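Catechol 1,2-dioxygenase (Pseudomonas putida, PDB 2AZQ) probably catalyses the iron(III)-dependent intradiol cleavage of catechol by dioxygen to cis,cis-muconate, a step of the beta-ketoadipate pathway. Local coordinates at residues 103-115 / 299-311. Sequence-based numbering, arbitrary orientation.
Sequences RTIEGPLYVAGAP and EARSHRPRALQEG. Unlike the reference sequence in segment 299-311: A300 (reference Glu).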
# COMPACT_ATOMS: atom_id res chain seq x y z
N ARG A 103 -15.71 -6.94 -22.51
CA ARG A 103 -14.41 -6.59 -21.99
C ARG A 103 -14.17 -7.36 -20.68
O ARG A 103 -15.09 -7.94 -20.11
CB ARG A 103 -14.33 -5.07 -21.79
CG ARG A 103 -14.33 -4.58 -20.35
CD ARG A 103 -15.70 -4.37 -19.75
NE ARG A 103 -16.45 -3.32 -20.44
CZ ARG A 103 -15.96 -2.13 -20.75
NH1 ARG A 103 -16.72 -1.23 -21.37
NH2 ARG A 103 -14.70 -1.85 -20.47
N THR A 104 -12.93 -7.40 -20.22
CA THR A 104 -12.61 -8.08 -18.98
C THR A 104 -11.23 -7.63 -18.47
O THR A 104 -10.36 -7.25 -19.25
CB THR A 104 -12.69 -9.63 -19.14
OG1 THR A 104 -12.59 -10.22 -17.84
CG2 THR A 104 -11.58 -10.18 -20.03
N ILE A 105 -11.04 -7.69 -17.17
CA ILE A 105 -9.81 -7.18 -16.59
C ILE A 105 -8.54 -7.42 -17.36
O ILE A 105 -8.35 -8.47 -17.97
CB ILE A 105 -9.61 -7.64 -15.14
CG1 ILE A 105 -9.13 -9.10 -15.09
CG2 ILE A 105 -10.89 -7.37 -14.34
CD1 ILE A 105 -8.64 -9.53 -13.73
N GLU A 106 -7.67 -6.41 -17.32
CA GLU A 106 -6.36 -6.43 -17.97
C GLU A 106 -5.33 -7.30 -17.25
O GLU A 106 -4.61 -8.07 -17.89
CB GLU A 106 -5.82 -5.00 -18.06
CG GLU A 106 -4.35 -4.89 -18.44
CD GLU A 106 -3.84 -3.45 -18.57
OE1 GLU A 106 -2.62 -3.25 -18.66
OE2 GLU A 106 -4.66 -2.51 -18.60
N GLY A 107 -5.26 -7.19 -15.92
CA GLY A 107 -4.25 -7.94 -15.19
C GLY A 107 -3.04 -7.04 -14.95
O GLY A 107 -2.90 -5.99 -15.59
N PRO A 108 -2.13 -7.42 -14.05
CA PRO A 108 -0.95 -6.61 -13.75
C PRO A 108 0.33 -6.90 -14.52
O PRO A 108 1.34 -6.22 -14.28
CB PRO A 108 -0.75 -6.90 -12.28
CG PRO A 108 -0.91 -8.43 -12.31
CD PRO A 108 -2.15 -8.63 -13.21
N LEU A 109 0.30 -7.88 -15.44
CA LEU A 109 1.50 -8.31 -16.16
C LEU A 109 1.75 -7.94 -17.63
O LEU A 109 2.39 -8.71 -18.36
CB LEU A 109 1.60 -9.82 -16.02
CG LEU A 109 1.27 -10.30 -14.60
CD1 LEU A 109 0.94 -11.78 -14.64
CD2 LEU A 109 2.39 -10.00 -13.65
N TYR A 110 1.28 -6.78 -18.08
CA TYR A 110 1.52 -6.35 -19.46
C TYR A 110 2.90 -5.72 -19.56
O TYR A 110 3.41 -5.22 -18.56
CB TYR A 110 0.49 -5.30 -19.86
CG TYR A 110 0.69 -4.74 -21.25
CD1 TYR A 110 0.38 -5.50 -22.39
CD2 TYR A 110 1.17 -3.45 -21.42
CE1 TYR A 110 0.54 -4.97 -23.68
CE2 TYR A 110 1.34 -2.90 -22.68
CZ TYR A 110 1.01 -3.65 -23.81
OH TYR A 110 1.07 -3.04 -25.06
N VAL A 111 3.50 -5.74 -20.75
CA VAL A 111 4.82 -5.14 -21.02
C VAL A 111 4.80 -4.49 -22.42
O VAL A 111 4.60 -5.16 -23.44
CB VAL A 111 5.97 -6.15 -21.02
CG1 VAL A 111 7.28 -5.39 -21.19
CG2 VAL A 111 5.97 -7.00 -19.74
N ALA A 112 5.04 -3.18 -22.46
CA ALA A 112 5.00 -2.44 -23.72
C ALA A 112 6.06 -2.76 -24.76
O ALA A 112 7.08 -3.35 -24.46
CB ALA A 112 5.02 -0.96 -23.41
N GLY A 113 5.77 -2.37 -25.99
CA GLY A 113 6.68 -2.56 -27.11
C GLY A 113 7.02 -3.94 -27.62
O GLY A 113 8.07 -4.11 -28.25
N ALA A 114 6.17 -4.94 -27.37
CA ALA A 114 6.47 -6.30 -27.85
C ALA A 114 6.73 -6.33 -29.35
O ALA A 114 6.25 -5.46 -30.08
CB ALA A 114 5.31 -7.23 -27.51
N PRO A 115 7.52 -7.31 -29.83
CA PRO A 115 7.83 -7.44 -31.26
C PRO A 115 6.57 -7.36 -32.13
O PRO A 115 5.54 -7.97 -31.83
CB PRO A 115 8.53 -8.79 -31.34
CG PRO A 115 9.30 -8.80 -30.06
CD PRO A 115 8.19 -8.39 -29.09
N GLU A 299 -9.61 4.97 -28.69
CA GLU A 299 -8.47 4.04 -28.72
C GLU A 299 -7.40 4.76 -27.99
O GLU A 299 -6.91 5.77 -28.49
CB GLU A 299 -7.92 3.73 -30.12
CG GLU A 299 -6.72 2.72 -30.10
CD GLU A 299 -5.27 3.34 -30.19
OE1 GLU A 299 -4.25 2.59 -30.07
OE2 GLU A 299 -5.13 4.57 -30.41
N ALA A 300 -7.03 4.31 -26.81
CA ALA A 300 -5.99 5.02 -26.12
C ALA A 300 -5.47 4.35 -24.88
O ALA A 300 -4.58 4.90 -24.21
CB ALA A 300 -6.46 6.44 -25.79
N ARG A 301 -6.00 3.18 -24.55
CA ARG A 301 -5.50 2.53 -23.35
C ARG A 301 -5.66 3.48 -22.16
O ARG A 301 -5.60 4.71 -22.29
CB ARG A 301 -4.00 2.23 -23.49
CG ARG A 301 -3.57 0.79 -23.59
CD ARG A 301 -2.06 0.75 -23.43
NE ARG A 301 -1.36 0.19 -24.58
CZ ARG A 301 -0.04 0.23 -24.74
NH1 ARG A 301 0.73 0.82 -23.81
NH2 ARG A 301 0.53 -0.31 -25.81
N SER A 302 -5.84 2.92 -20.98
CA SER A 302 -5.95 3.74 -19.79
C SER A 302 -4.54 4.29 -19.63
O SER A 302 -3.61 3.85 -20.33
CB SER A 302 -6.29 2.87 -18.59
OG SER A 302 -5.22 2.00 -18.30
N HIS A 303 -4.36 5.25 -18.74
CA HIS A 303 -3.02 5.76 -18.50
C HIS A 303 -2.42 4.85 -17.43
O HIS A 303 -1.40 5.17 -16.84
CB HIS A 303 -3.02 7.20 -17.97
CG HIS A 303 -3.78 8.17 -18.82
ND1 HIS A 303 -3.77 8.13 -20.20
CD2 HIS A 303 -4.56 9.23 -18.49
CE1 HIS A 303 -4.51 9.11 -20.68
NE2 HIS A 303 -5.00 9.80 -19.66
N ARG A 304 -3.08 3.73 -17.17
CA ARG A 304 -2.55 2.81 -16.20
C ARG A 304 -1.05 2.61 -16.51
O ARG A 304 -0.67 2.43 -17.67
CB ARG A 304 -3.29 1.48 -16.28
CG ARG A 304 -2.72 0.41 -15.36
CD ARG A 304 -3.56 -0.86 -15.31
NE ARG A 304 -2.96 -1.78 -14.36
CZ ARG A 304 -3.49 -2.93 -13.97
NH1 ARG A 304 -2.86 -3.69 -13.09
NH2 ARG A 304 -4.65 -3.32 -14.45
N PRO A 305 -0.19 2.74 -15.49
CA PRO A 305 1.26 2.57 -15.61
C PRO A 305 1.60 1.10 -15.98
O PRO A 305 0.98 0.17 -15.46
CB PRO A 305 1.76 2.95 -14.22
CG PRO A 305 0.72 3.96 -13.77
CD PRO A 305 -0.52 3.17 -14.12
N ARG A 306 2.56 0.89 -16.87
CA ARG A 306 2.87 -0.48 -17.26
C ARG A 306 4.33 -0.69 -17.53
O ARG A 306 5.04 0.23 -17.93
CB ARG A 306 2.04 -0.87 -18.49
CG ARG A 306 0.54 -0.83 -18.22
CD ARG A 306 -0.24 -0.95 -19.50
NE ARG A 306 -1.67 -0.72 -19.34
CZ ARG A 306 -2.31 0.35 -19.79
NH1 ARG A 306 -1.66 1.31 -20.43
NH2 ARG A 306 -3.61 0.45 -19.62
N ALA A 307 4.78 -1.91 -17.32
CA ALA A 307 6.17 -2.23 -17.56
C ALA A 307 6.60 -1.73 -18.93
O ALA A 307 6.00 -2.04 -19.99
CB ALA A 307 6.39 -3.75 -17.45
N LEU A 308 7.63 -0.91 -18.90
CA LEU A 308 8.21 -0.37 -20.11
C LEU A 308 7.48 0.66 -20.95
O LEU A 308 7.98 0.98 -22.03
CB LEU A 308 8.68 -1.51 -21.03
CG LEU A 308 10.10 -2.02 -20.79
CD1 LEU A 308 10.33 -2.23 -19.31
CD2 LEU A 308 10.34 -3.31 -21.59
N GLN A 309 6.32 1.19 -20.55
CA GLN A 309 5.78 2.19 -21.47
C GLN A 309 6.54 3.50 -21.32
O GLN A 309 6.36 4.43 -22.11
CB GLN A 309 4.26 2.38 -21.34
CG GLN A 309 3.64 2.57 -19.98
CD GLN A 309 2.13 2.74 -20.11
OE1 GLN A 309 1.44 1.90 -20.69
NE2 GLN A 309 1.61 3.84 -19.59
N GLU A 310 7.45 3.51 -20.35
CA GLU A 310 8.32 4.65 -20.04
C GLU A 310 7.70 6.04 -20.23
O GLU A 310 8.36 6.96 -20.72
CB GLU A 310 9.62 4.56 -20.85
CG GLU A 310 10.42 3.30 -20.60
CD GLU A 310 11.72 3.31 -21.39
OE1 GLU A 310 12.63 4.11 -21.04
OE2 GLU A 310 11.83 2.53 -22.37
N GLY A 311 6.43 6.17 -19.85
CA GLY A 311 5.75 7.45 -19.96
C GLY A 311 5.63 8.07 -18.58
O GLY A 311 6.06 7.40 -17.60
OXT GLY A 311 5.11 9.21 -18.48
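V111 and A307 bring two irregular loops together, their CA atoms 4.7 Å apart. Next to them A112 N donates to A307 O at 2.9 Å, a nearly straight bond and the one backbone hydrogen bond across the contact. The A307 carbonyl belongs to a type II turn, R306 to Q309, closed by Q309 N on R306 O. On this turn L308 CD2 lies against V111 CG1 at 3.7 Å, the two side chains running alongside each other, while A112 CB rests on Q309 CA.

At the other end E106 and R306 form a side-on salt bridge: NE reaches OE1 at 2.8 Å and NH2 reaches OE2 at 3.3 Å, each oxygen using its syn lone pair. Carboxylate and guanidinium are nearly coplanar, 24° apart. E106 gets there fully extended, CG anti to the backbone N (chi1 167°). From the far end of R306, NH1 donates to S302 O and Q309 OE1. R306 CD comes within 3.5 Å of Y110 CD2, approaching the ring obliquely; the Y110 hydroxyl is hydrogen-bonded to D153 and lies over one face of the R301 guanidinium. Cutting R306 back to an alanine would probably leave the buried E106 carboxylate without its paired donors and Q309 OE1 with a weak bond from R301.

R304, salt-bridged to E81, probably adds some favourable charge near E106, though none of its N-H groups points at that carboxylate. The C-terminal tail is thus tied by charge to the loop whose G107 lies close to the iron and its ligand H223.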